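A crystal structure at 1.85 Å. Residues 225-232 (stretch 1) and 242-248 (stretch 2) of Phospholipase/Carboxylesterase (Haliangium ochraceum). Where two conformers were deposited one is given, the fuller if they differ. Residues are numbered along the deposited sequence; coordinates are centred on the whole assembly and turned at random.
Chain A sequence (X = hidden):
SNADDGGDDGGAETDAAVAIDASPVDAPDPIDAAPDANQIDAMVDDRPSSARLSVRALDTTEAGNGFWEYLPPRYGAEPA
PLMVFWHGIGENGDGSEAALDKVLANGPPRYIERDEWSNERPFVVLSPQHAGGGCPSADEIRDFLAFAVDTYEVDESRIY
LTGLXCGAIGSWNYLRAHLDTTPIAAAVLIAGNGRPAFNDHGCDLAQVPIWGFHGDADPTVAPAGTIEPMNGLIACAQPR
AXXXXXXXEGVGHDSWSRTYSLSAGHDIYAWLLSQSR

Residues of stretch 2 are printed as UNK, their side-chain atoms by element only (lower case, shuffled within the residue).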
# COMPACT_ATOMS: atom_id res chain seq x y z
N GLY A 225 15.70 -6.17 -5.99
CA GLY A 225 14.28 -6.46 -6.10
C GLY A 225 13.45 -5.23 -6.48
O GLY A 225 12.39 -5.35 -7.12
N THR A 226 13.89 -4.06 -6.04
CA THR A 226 13.22 -2.81 -6.42
C THR A 226 13.99 -2.09 -7.52
O THR A 226 13.40 -1.53 -8.44
CB THR A 226 13.07 -1.87 -5.20
OG1 THR A 226 12.30 -2.55 -4.20
CG2 THR A 226 12.33 -0.55 -5.59
N ILE A 227 15.31 -2.11 -7.44
CA ILE A 227 16.09 -1.29 -8.35
C ILE A 227 15.99 -1.77 -9.81
O ILE A 227 15.86 -0.96 -10.73
CB ILE A 227 17.58 -1.22 -7.90
CG1 ILE A 227 17.67 -0.44 -6.57
CG2 ILE A 227 18.46 -0.57 -8.99
CD1 ILE A 227 19.04 -0.59 -5.89
N GLU A 228 16.07 -3.09 -10.02
CA GLU A 228 16.02 -3.62 -11.38
C GLU A 228 14.68 -3.30 -12.04
O GLU A 228 14.67 -2.71 -13.12
CB GLU A 228 16.31 -5.14 -11.43
CG GLU A 228 16.16 -5.75 -12.84
CD GLU A 228 16.40 -7.27 -12.90
OE1 GLU A 228 15.41 -8.04 -12.94
OE2 GLU A 228 17.57 -7.69 -12.94
N PRO A 229 13.55 -3.67 -11.39
CA PRO A 229 12.30 -3.35 -12.10
C PRO A 229 12.07 -1.84 -12.24
O PRO A 229 11.57 -1.46 -13.29
CB PRO A 229 11.21 -4.01 -11.24
CG PRO A 229 11.83 -4.24 -9.92
CD PRO A 229 13.29 -4.48 -10.18
N MSE A 230 12.43 -1.02 -11.26
CA MSE A 230 12.13 0.40 -11.42
C MSE A 230 13.03 0.98 -12.51
O MSE A 230 12.58 1.81 -13.32
CB MSE A 230 12.31 1.19 -10.11
CG MSE A 230 11.34 0.88 -8.99
SE MSE A 230 9.48 0.82 -9.56
CE MSE A 230 9.44 2.40 -10.72
N ASN A 231 14.29 0.55 -12.58
CA ASN A 231 15.13 1.03 -13.68
C ASN A 231 14.53 0.64 -15.04
O ASN A 231 14.53 1.43 -15.97
CB ASN A 231 16.56 0.49 -13.58
CG ASN A 231 17.39 1.20 -12.53
OD1 ASN A 231 17.06 2.30 -12.10
ND2 ASN A 231 18.50 0.58 -12.15
N GLY A 232 14.04 -0.60 -15.13
CA GLY A 232 13.40 -1.06 -16.35
C GLY A 232 12.18 -0.23 -16.71
O GLY A 232 11.99 0.18 -17.85
N UNK A 242 3.94 7.60 -14.80
CA UNK A 242 5.06 8.06 -13.99
C UNK A 242 5.71 6.88 -13.28
O UNK A 242 5.02 5.97 -12.84
c UNK A 242 4.60 9.10 -12.95
o UNK A 242 3.29 11.07 -12.87
o UNK A 242 4.30 10.66 -14.76
c UNK A 242 4.02 10.36 -13.58
N UNK A 243 7.03 6.88 -13.19
CA UNK A 243 7.77 5.82 -12.51
C UNK A 243 8.85 6.48 -11.64
O UNK A 243 9.57 7.36 -12.12
o UNK A 243 6.59 2.89 -12.70
c UNK A 243 7.39 4.24 -14.52
c UNK A 243 8.39 4.85 -13.54
n UNK A 243 5.27 3.06 -14.51
c UNK A 243 6.38 3.34 -13.83
N UNK A 244 8.95 6.09 -10.38
CA UNK A 244 9.96 6.70 -9.51
C UNK A 244 10.69 5.67 -8.68
O UNK A 244 10.12 4.65 -8.27
n UNK A 244 7.72 10.42 -7.66
o UNK A 244 9.96 10.64 -7.67
c UNK A 244 9.36 7.73 -8.56
c UNK A 244 9.01 9.06 -9.20
c UNK A 244 8.93 10.13 -8.12
N UNK A 245 11.97 5.93 -8.45
CA UNK A 245 12.78 4.99 -7.66
C UNK A 245 13.53 5.77 -6.58
O UNK A 245 14.19 6.79 -6.90
c UNK A 245 13.77 4.24 -8.56
c UNK A 245 14.89 3.50 -7.83
c UNK A 245 14.32 2.31 -7.02
c UNK A 245 15.98 2.98 -8.79
N UNK A 246 13.48 5.31 -5.35
CA UNK A 246 14.21 5.96 -4.27
C UNK A 246 15.06 4.92 -3.60
O UNK A 246 14.55 3.91 -3.15
o UNK A 246 12.60 7.68 -3.87
c UNK A 246 14.02 7.08 -2.01
c UNK A 246 13.25 6.58 -3.24
N UNK A 247 16.37 5.16 -3.58
CA UNK A 247 17.30 4.22 -2.94
C UNK A 247 17.95 4.94 -1.76
O UNK A 247 18.59 5.98 -1.93
c UNK A 247 19.39 2.81 -3.17
c UNK A 247 17.71 2.93 -5.06
c UNK A 247 18.38 3.72 -3.90
N UNK A 248 17.77 4.38 -0.58
CA UNK A 248 18.32 4.99 0.61
C UNK A 248 19.70 4.41 0.82
O UNK A 248 19.84 3.22 1.12
c UNK A 248 13.42 6.37 1.76
c UNK A 248 16.01 5.30 1.73
c UNK A 248 15.82 6.68 1.69
c UNK A 248 14.53 7.22 1.71
c UNK A 248 17.41 4.71 1.80
c UNK A 248 14.88 4.46 1.80
o UNK A 248 12.16 6.92 1.78
c UNK A 248 13.57 4.99 1.81

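Stretch 2 runs as a strand from position 243 to 248, with position 242 just before it, and lies against the helix of residues 225-232. Position 242 carries four side-chain atoms, two carbons with two oxygens on the second, and none comes near the helix. A carboxylate one carbon beyond CB identifies Asp242.

At position 243 the side chain has three carbons in a row, the last bearing one oxygen and one nitrogen. Its CA-to-CB bond points toward the helix, and the terminal oxygen lies 3.5 Å from CE of Met230, a selenomethionine. The chain length and the amide end make this Gln243. OE1 and NE2 are both hydrogen-bonded elsewhere in the structure; against the CE methyl of Met230, which has no polar hydrogen to offer, OE1 makes only a packing contact.

Position 244 has the same composition, three carbons ending in an oxygen and a nitrogen, but its CA-to-CB bond points away from the helix, and no side-chain atom comes within 5 Å of it. It is Gln244. Its backbone still takes part, since its O lies 3.4 Å from CE of Met230.

Four carbons and no heteroatom make up the side chain at position 245. The second carbon forks into two methyl groups, one 3.8 Å from CG2 of Thr226 and the other 3.5 Å from OD1 of Asn231. The fork at the second carbon, rather than the first, gives Leu245. With chi1 t and chi2 p, CD1 reaches Thr226, while CD2 approaches Asn231 and also lies 4.3 Å from CG2 of Ile227.

Position 246 has one carbon bearing an oxygen and a further carbon. It points away from the helix and makes no contact with it. The branched hydroxyl side chain is that of Thr246, whose OG1 is hydrogen-bonded elsewhere in the structure.

At position 247 three carbons branch at CB, and the CA-to-CB bond again points toward the helix. One of the methyl carbons sits 3.7 Å from CG1 of Ile227. This is Val247, and the methyl in question is CG2.

Position 248 has one carbon followed by a six-carbon ring bearing an oxygen, which defines Tyr248. The ring stays more than 9 Å from the helix.

The contact follows from strand alternation: Gln243, Leu245 and Val247 point toward the helix, whereas Gln244 and Thr246 point away. The axes run at 150° to one another, closer to antiparallel than parallel, and approach to 8.1 Å. Accordingly, Val247 meets Ile227 early in the helix segment, and Gln243 meets Met230 further along. At the centre, the CA atoms of Met230 and Leu245 are 6.0 Å apart, and CB of Met230 lies 3.7 Å from CB of Leu245. These two residues have the largest covered areas, 86 Å² each of 322 Å² in total. No hydrogen bond crosses between the stretches; the contact is packing, largely of apolar side chains.

Stretch 2 (242-248) DQQLTVY
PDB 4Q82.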